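Local structure of putative adhesin (Parabacteroides distasonis, 3LJY) at residues A[22-27]-A[89-94]; A[161-166]-A[181-186]. The protein is of unknown function but is a putative adhesin, probably a lipoprotein involved in cell adhesion. All blocks are in the same frame, centred on the assembly; numbering follows the deposited sequence.

Contact 1. Residues A[22-27]-A[89-94]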
ATOM      1  N   TYR A  22       5.921  17.077   5.637  1.00 46.98           N
ATOM      2  CA  TYR A  22       4.981  16.652   4.625  1.00 45.62           C
ATOM      3  C   TYR A  22       4.111  15.545   5.227  1.00 45.55           C
ATOM      4  O   TYR A  22       4.536  14.866   6.151  1.00 47.49           O
ATOM      5  CB  TYR A  22       5.751  16.173   3.383  1.00 44.89           C
ATOM      6  CG  TYR A  22       6.652  14.990   3.659  1.00 45.03           C
ATOM      7  CD1 TYR A  22       6.150  13.682   3.670  1.00 42.95           C
ATOM      8  CD2 TYR A  22       8.002  15.173   3.935  1.00 44.12           C
ATOM      9  CE1 TYR A  22       6.980  12.613   3.948  1.00 45.70           C
ATOM     10  CE2 TYR A  22       8.825  14.107   4.212  1.00 42.76           C
ATOM     11  CZ  TYR A  22       8.314  12.846   4.223  1.00 43.17           C
ATOM     12  OH  TYR A  22       9.132  11.821   4.496  1.00 44.75           O
ATOM     13  N   ASN A  23       2.880  15.406   4.739  1.00 46.71           N
ATOM     14  CA  ASN A  23       1.952  14.350   5.195  1.00 46.03           C
ATOM     15  C   ASN A  23       1.471  13.482   4.041  1.00 45.85           C
ATOM     16  O   ASN A  23       0.603  12.626   4.195  1.00 44.58           O
ATOM     17  CB  ASN A  23       0.741  14.959   5.915  1.00 44.86           C
ATOM     18  CG  ASN A  23      -0.192  15.709   4.974  1.00 45.18           C
ATOM     19  OD1 ASN A  23       0.200  16.169   3.889  1.00 43.26           O
ATOM     20  ND2 ASN A  23      -1.444  15.836   5.393  1.00 43.22           N
ATOM     21  N   GLU A  24       2.054  13.706   2.882  1.00 47.09           N
ATOM     22  CA  GLU A  24       1.659  12.999   1.706  1.00 49.07           C
ATOM     23  C   GLU A  24       2.891  12.752   0.842  1.00 47.16           C
ATOM     24  O   GLU A  24       3.834  13.550   0.801  1.00 45.62           O
ATOM     25  CB  GLU A  24       0.524  13.772   1.003  1.00 50.40           C
ATOM     26  CG  GLU A  24       0.158  13.216  -0.347  1.00 56.33           C
ATOM     27  CD  GLU A  24      -1.222  13.617  -0.851  1.00 57.33           C
ATOM     28  OE1 GLU A  24      -1.884  14.524  -0.251  1.00 57.75           O
ATOM     29  OE2 GLU A  24      -1.620  12.979  -1.878  1.00 65.97           O
ATOM     30  N   ILE A  25       2.905  11.587   0.205  1.00 48.79           N
ATOM     31  CA  ILE A  25       4.015  11.162  -0.668  1.00 49.09           C
ATOM     32  C   ILE A  25       3.525  10.710  -2.041  1.00 47.80           C
ATOM     33  O   ILE A  25       2.521  10.046  -2.142  1.00 47.47           O
ATOM     34  CB  ILE A  25       4.819  10.055   0.003  1.00 48.53           C
ATOM     35  CG1 ILE A  25       5.405  10.597   1.315  1.00 50.32           C
ATOM     36  CG2 ILE A  25       5.878   9.561  -0.915  1.00 49.21           C
ATOM     37  CD1 ILE A  25       6.659   9.891   1.802  1.00 48.45           C
ATOM     38  N   LYS A  26       4.216  11.129  -3.094  1.00 50.13           N
ATOM     39  CA  LYS A  26       3.968  10.612  -4.456  1.00 52.52           C
ATOM     40  C   LYS A  26       5.247  10.014  -4.985  1.00 51.66           C
ATOM     41  O   LYS A  26       6.245  10.703  -5.064  1.00 51.88           O
ATOM     42  CB  LYS A  26       3.442  11.712  -5.372  1.00 53.26           C
ATOM     43  CG  LYS A  26       1.945  11.945  -5.122  1.00 56.57           C
ATOM     44  CD  LYS A  26       1.420  13.303  -5.605  1.00 58.99           C
ATOM     45  CE  LYS A  26      -0.044  13.512  -5.156  1.00 60.19           C
ATOM     46  NZ  LYS A  26      -0.462  14.959  -5.156  1.00 63.21           N
ATOM     47  N   VAL A  27       5.233   8.713  -5.268  1.00 51.86           N
ATOM     48  CA  VAL A  27       6.408   8.025  -5.814  1.00 51.60           C
ATOM     49  C   VAL A  27       6.099   7.242  -7.096  1.00 52.18           C
ATOM     50  O   VAL A  27       5.102   6.506  -7.213  1.00 50.17           O
ATOM     51  CB  VAL A  27       7.114   7.120  -4.774  1.00 50.66           C
ATOM     52  CG1 VAL A  27       6.283   5.963  -4.344  1.00 48.12           C
ATOM     53  CG2 VAL A  27       8.418   6.636  -5.357  1.00 56.67           C
ATOM     54  N   LEU A  89       1.628  10.489   8.022  1.00 46.51           N
ATOM     55  CA  LEU A  89       1.383  10.031   6.652  1.00 44.32           C
ATOM     56  C   LEU A  89      -0.112   9.817   6.429  1.00 43.60           C
ATOM     57  O   LEU A  89      -0.668   8.757   6.720  1.00 42.59           O
ATOM     58  CB  LEU A  89       2.151   8.747   6.348  1.00 46.47           C
ATOM     59  CG  LEU A  89       2.133   8.229   4.881  1.00 46.41           C
ATOM     60  CD1 LEU A  89       2.908   9.153   3.906  1.00 40.53           C
ATOM     61  CD2 LEU A  89       2.677   6.805   4.870  1.00 43.17           C
ATOM     62  N   ALA A  90      -0.759  10.847   5.903  1.00 42.06           N
ATOM     63  CA  ALA A  90      -2.175  10.795   5.577  1.00 40.81           C
ATOM     64  C   ALA A  90      -2.408  10.059   4.238  1.00 42.12           C
ATOM     65  O   ALA A  90      -3.451   9.409   4.044  1.00 43.05           O
ATOM     66  CB  ALA A  90      -2.750  12.211   5.498  1.00 36.64           C
ATOM     67  N   ALA A  91      -1.460  10.172   3.302  1.00 42.06           N
ATOM     68  CA  ALA A  91      -1.677   9.619   1.956  1.00 42.57           C
ATOM     69  C   ALA A  91      -0.396   9.246   1.275  1.00 42.88           C
ATOM     70  O   ALA A  91       0.617   9.949   1.420  1.00 43.21           O
ATOM     71  CB  ALA A  91      -2.439  10.633   1.072  1.00 37.65           C
ATOM     72  N   ALA A  92      -0.428   8.141   0.521  1.00 43.20           N
ATOM     73  CA  ALA A  92       0.657   7.818  -0.400  1.00 43.31           C
ATOM     74  C   ALA A  92       0.107   7.344  -1.725  1.00 43.01           C
ATOM     75  O   ALA A  92      -0.846   6.582  -1.759  1.00 41.74           O
ATOM     76  CB  ALA A  92       1.647   6.757   0.187  1.00 40.22           C
ATOM     77  N   LYS A  93       0.715   7.808  -2.811  0.62 43.80           N
ATOM     78  CA  LYS A  93       0.382   7.358  -4.151  0.62 44.96           C
ATOM     79  C   LYS A  93       1.670   6.721  -4.713  0.62 44.25           C
ATOM     80  O   LYS A  93       2.750   7.340  -4.708  0.62 41.02           O
ATOM     81  CB  LYS A  93      -0.158   8.512  -5.028  0.62 46.28           C
ATOM     82  CG  LYS A  93      -1.697   8.735  -4.945  0.62 48.21           C
ATOM     83  CD  LYS A  93      -2.180   9.972  -4.122  0.62 49.23           C
ATOM     84  CE  LYS A  93      -2.349   9.709  -2.608  0.62 46.65           C
ATOM     85  NZ  LYS A  93      -3.338   8.628  -2.191  0.62 40.91           N
ATOM     86  N   VAL A  94       1.552   5.457  -5.125  1.00 43.02           N
ATOM     87  CA  VAL A  94       2.704   4.642  -5.483  1.00 43.52           C
ATOM     88  C   VAL A  94       2.476   4.059  -6.857  1.00 44.01           C
ATOM     89  O   VAL A  94       1.527   3.313  -7.061  1.00 45.83           O
ATOM     90  CB  VAL A  94       3.008   3.520  -4.424  1.00 45.00           C
ATOM     91  CG1 VAL A  94       4.300   2.848  -4.753  1.00 39.62           C
ATOM     92  CG2 VAL A  94       3.068   4.105  -2.998  1.00 41.54           C
TER
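Val27 and Val94 lie side by side on the inner face of two parallel strands, CG1 to CG1 at 3.7 Å. Val27 CG1 sits between its own backbone N and carbonyl carbon (chi1 66°), where it also meets Val94 CG2. Further down this face, Ile25 CG1 meets Leu89 CD1 at 3.9 Å, the two side chains crossing at about a right angle. On the outer face Glu24 lies over Ala91, with Glu24 CD 3.8 Å from Ala91 CB. Glu24 OE2 comes within 3.4 Å of Lys93 CE, but this holds for one of two modelled conformers of the lysine and is therefore doubtful. Strands 24-27 and 91-94 are neighbouring rungs in one wall of a right-handed parallel beta-solenoid, in line with the pectate-lyase-like clan. Their ladder runs from Ile25 N to Ala91 O, from Lys93 N to Ile25 O (3.0 Å) and, nearly straight at 175°, from Val27 N to Lys93 O (2.9 Å). At its start Asn23 O takes Ala90 N at 2.8 Å and, weakly, Ala91 N. Farther out, Phe33 of strand 32-37 packs on Ile25 and Val27, while Phe100 of strand 99-102 touches Leu89, Ala92 and Val94.

Contact 2. Residues A[161-166]-A[181-186]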
ATOM      1  N   SER A 161      -2.798  -7.926  -5.355  1.00 54.03           N
ATOM      2  CA  SER A 161      -3.050  -8.626  -4.119  1.00 51.67           C
ATOM      3  C   SER A 161      -2.868  -7.660  -2.958  1.00 49.32           C
ATOM      4  O   SER A 161      -1.985  -6.814  -2.986  1.00 49.18           O
ATOM      5  CB  SER A 161      -1.997  -9.740  -4.046  1.00 52.37           C
ATOM      6  OG  SER A 161      -2.218 -10.730  -3.068  1.00 59.16           O
ATOM      7  N   ILE A 162      -3.728  -7.762  -1.956  1.00 47.18           N
ATOM      8  CA  ILE A 162      -3.499  -7.141  -0.683  1.00 45.60           C
ATOM      9  C   ILE A 162      -3.395  -8.248   0.355  1.00 45.13           C
ATOM     10  O   ILE A 162      -4.316  -9.053   0.465  1.00 45.38           O
ATOM     11  CB  ILE A 162      -4.637  -6.140  -0.311  1.00 46.86           C
ATOM     12  CG1 ILE A 162      -4.593  -4.901  -1.254  1.00 47.44           C
ATOM     13  CG2 ILE A 162      -4.518  -5.723   1.117  1.00 43.77           C
ATOM     14  CD1 ILE A 162      -5.886  -4.059  -1.320  1.00 45.14           C
ATOM     15  N   THR A 163      -2.277  -8.291   1.119  1.00 44.77           N
ATOM     16  CA  THR A 163      -2.139  -9.197   2.280  1.00 43.35           C
ATOM     17  C   THR A 163      -2.164  -8.399   3.577  1.00 43.58           C
ATOM     18  O   THR A 163      -1.492  -7.401   3.673  1.00 46.63           O
ATOM     19  CB  THR A 163      -0.844 -10.014   2.201  1.00 41.49           C
ATOM     20  OG1 THR A 163      -0.846 -10.799   1.011  1.00 42.53           O
ATOM     21  CG2 THR A 163      -0.689 -10.928   3.414  1.00 40.80           C
ATOM     22  N   ILE A 164      -2.982  -8.798   4.541  1.00 44.59           N
ATOM     23  CA  ILE A 164      -2.939  -8.231   5.886  1.00 45.02           C
ATOM     24  C   ILE A 164      -2.802  -9.412   6.835  1.00 46.58           C
ATOM     25  O   ILE A 164      -3.722 -10.245   6.936  1.00 44.82           O
ATOM     26  CB  ILE A 164      -4.188  -7.388   6.297  1.00 45.44           C
ATOM     27  CG1 ILE A 164      -4.543  -6.336   5.236  1.00 44.89           C
ATOM     28  CG2 ILE A 164      -3.931  -6.698   7.662  1.00 41.97           C
ATOM     29  CD1 ILE A 164      -5.849  -5.601   5.517  1.00 44.03           C
ATOM     30  N   LYS A 165      -1.645  -9.473   7.508  1.00 46.34           N
ATOM     31  CA  LYS A 165      -1.176 -10.683   8.144  1.00 46.07           C
ATOM     32  C   LYS A 165      -1.753 -10.883   9.524  1.00 47.07           C
ATOM     33  O   LYS A 165      -1.905 -12.017   9.967  1.00 48.08           O
ATOM     34  CB  LYS A 165       0.330 -10.648   8.255  1.00 45.43           C
ATOM     35  CG  LYS A 165       1.021 -10.808   6.947  1.00 47.60           C
ATOM     36  CD  LYS A 165       2.549 -10.868   7.139  1.00 45.79           C
ATOM     37  CE  LYS A 165       3.271 -10.875   5.782  1.00 46.19           C
ATOM     38  NZ  LYS A 165       4.748 -10.732   5.903  1.00 47.58           N
ATOM     39  N   LYS A 166      -2.031  -9.792  10.225  1.00 48.02           N
ATOM     40  CA  LYS A 166      -2.551  -9.897  11.560  1.00 50.66           C
ATOM     41  C   LYS A 166      -3.134  -8.595  12.091  1.00 47.34           C
ATOM     42  O   LYS A 166      -2.877  -7.531  11.571  1.00 44.45           O
ATOM     43  CB  LYS A 166      -1.477 -10.465  12.510  1.00 50.67           C
ATOM     44  CG  LYS A 166      -0.682  -9.471  13.282  1.00 57.07           C
ATOM     45  CD  LYS A 166       0.347 -10.164  14.232  1.00 57.39           C
ATOM     46  CE  LYS A 166       1.389  -9.162  14.709  1.00 62.24           C
ATOM     47  NZ  LYS A 166       2.585  -9.750  15.454  1.00 66.29           N
ATOM     48  N   ASP A 181      -6.523 -10.752  -5.430  1.00 47.44           N
ATOM     49  CA  ASP A 181      -6.711 -11.515  -4.190  1.00 47.89           C
ATOM     50  C   ASP A 181      -6.573 -10.643  -2.963  1.00 46.82           C
ATOM     51  O   ASP A 181      -5.759  -9.731  -2.939  1.00 44.48           O
ATOM     52  CB  ASP A 181      -5.669 -12.631  -4.063  1.00 49.16           C
ATOM     53  CG  ASP A 181      -5.830 -13.731  -5.096  1.00 50.96           C
ATOM     54  OD1 ASP A 181      -6.835 -13.777  -5.844  1.00 60.34           O
ATOM     55  OD2 ASP A 181      -4.940 -14.595  -5.134  1.00 58.17           O
ATOM     56  N   ILE A 182      -7.403 -10.913  -1.955  1.00 46.87           N
ATOM     57  CA  ILE A 182      -7.265 -10.331  -0.635  1.00 45.10           C
ATOM     58  C   ILE A 182      -6.946 -11.498   0.279  1.00 45.80           C
ATOM     59  O   ILE A 182      -7.710 -12.464   0.342  1.00 44.82           O
ATOM     60  CB  ILE A 182      -8.536  -9.644  -0.149  1.00 44.75           C
ATOM     61  CG1 ILE A 182      -8.703  -8.296  -0.861  1.00 46.27           C
ATOM     62  CG2 ILE A 182      -8.482  -9.414   1.403  1.00 45.32           C
ATOM     63  CD1 ILE A 182     -10.114  -7.624  -0.649  1.00 43.64           C
ATOM     64  N   HIS A 183      -5.795 -11.414   0.954  1.00 45.17           N
ATOM     65  CA  HIS A 183      -5.366 -12.421   1.937  1.00 45.86           C
ATOM     66  C   HIS A 183      -5.410 -11.816   3.325  1.00 44.65           C
ATOM     67  O   HIS A 183      -4.432 -11.210   3.759  1.00 46.60           O
ATOM     68  CB  HIS A 183      -3.953 -12.918   1.630  1.00 44.83           C
ATOM     69  CG  HIS A 183      -3.855 -13.661   0.346  1.00 45.23           C
ATOM     70  ND1 HIS A 183      -4.352 -14.936   0.185  1.00 48.34           N
ATOM     71  CD2 HIS A 183      -3.325 -13.311  -0.845  1.00 45.69           C
ATOM     72  CE1 HIS A 183      -4.139 -15.338  -1.053  1.00 47.62           C
ATOM     73  NE2 HIS A 183      -3.499 -14.379  -1.693  1.00 49.12           N
ATOM     74  N   ALA A 184      -6.547 -11.945   3.994  1.00 44.95           N
ATOM     75  CA  ALA A 184      -6.768 -11.287   5.279  1.00 45.21           C
ATOM     76  C   ALA A 184      -7.378 -12.225   6.317  1.00 45.50           C
ATOM     77  O   ALA A 184      -8.204 -11.791   7.152  1.00 46.29           O
ATOM     78  CB  ALA A 184      -7.616 -10.063   5.100  1.00 41.71           C
ATOM     79  N   PHE A 185      -6.980 -13.501   6.256  1.00 45.14           N
ATOM     80  CA  PHE A 185      -7.363 -14.488   7.263  1.00 45.24           C
ATOM     81  C   PHE A 185      -6.958 -14.052   8.686  1.00 46.26           C
ATOM     82  O   PHE A 185      -7.660 -14.359   9.653  1.00 47.03           O
ATOM     83  CB  PHE A 185      -6.714 -15.864   6.995  1.00 44.71           C
ATOM     84  CG  PHE A 185      -7.500 -16.772   6.086  1.00 46.28           C
ATOM     85  CD1 PHE A 185      -8.892 -16.789   6.090  1.00 47.01           C
ATOM     86  CD2 PHE A 185      -6.839 -17.658   5.244  1.00 46.37           C
ATOM     87  CE1 PHE A 185      -9.598 -17.641   5.243  1.00 46.21           C
ATOM     88  CE2 PHE A 185      -7.550 -18.512   4.407  1.00 44.39           C
ATOM     89  CZ  PHE A 185      -8.928 -18.503   4.415  1.00 44.24           C
ATOM     90  N   GLY A 186      -5.807 -13.385   8.804  1.00 46.73           N
ATOM     91  CA  GLY A 186      -5.270 -12.962  10.093  1.00 46.70           C
ATOM     92  C   GLY A 186      -5.802 -11.640  10.650  1.00 47.79           C
ATOM     93  O   GLY A 186      -5.541 -11.288  11.819  1.00 48.35           O
TER
HETATM   94  O   HOH W   1      -3.872 -12.843   6.912  1.00 34.83           O
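Ile162 O receives His183 N at 2.8 Å, nearly along the C=O axis, and His183 O in turn takes Ile164 N at 2.9 Å. These bonds set the tight part of the contact, where strands 161-164 and 181-184 run parallel with Ser161, Ile162 and Thr163 beside Asp181, Ile182 and His183. On the buried face Ile162 and Ile182 both pack against Ile156 of strand 151-156, and Tyr174 of strand 172-176 covers Ile182 and Ala184. On the polar face Ser161 OG, anti to its backbone N (chi1 -167°), lies at the edge of the His183 ring and in its plane, 3.6 Å from CD2; Thr163 OG1 comes obliquely, 3.8 Å from His183 CB. The ring's ND1 is hydrogen-bonded to Glu203 OE1 of strand 201-206, which fixes the ring's turn. The loose part lies past Ala184, where the chain turns a corner at Phe185 and Gly186 beside the exposed Lys165 and Lys166. Here a water replaces a direct backbone bond, donating to Ile164 O (2.6 Å) and accepting from Gly186 N (2.8 Å). Parallel rungs in register, with aliphatic residues in line on the inner face and a turn at the corner, are the hallmark of a beta-solenoid.

In the fold
Contacts 1 and 2 each pair adjacent parallel strands of the same solenoid, but in different walls and on opposite sides of the chain's centre, their centres 22 Å apart. Strands 24-27 and 91-94 belong to the wall that goes on through 110-115 to 227-233; strands 161-164 and 181-184 belong to another wall. Both are partly buried, with a largely aliphatic inner face and a more polar outer one. Contact 1 joins segments 62 residues apart and has alanine, lysines and glutamate outside; contact 2 links strands much closer in sequence, has serine, threonine, aspartate and histidine outside, and ends in a water-bridged corner, whereas contact 1 begins with direct backbone bonds to Asn23 O.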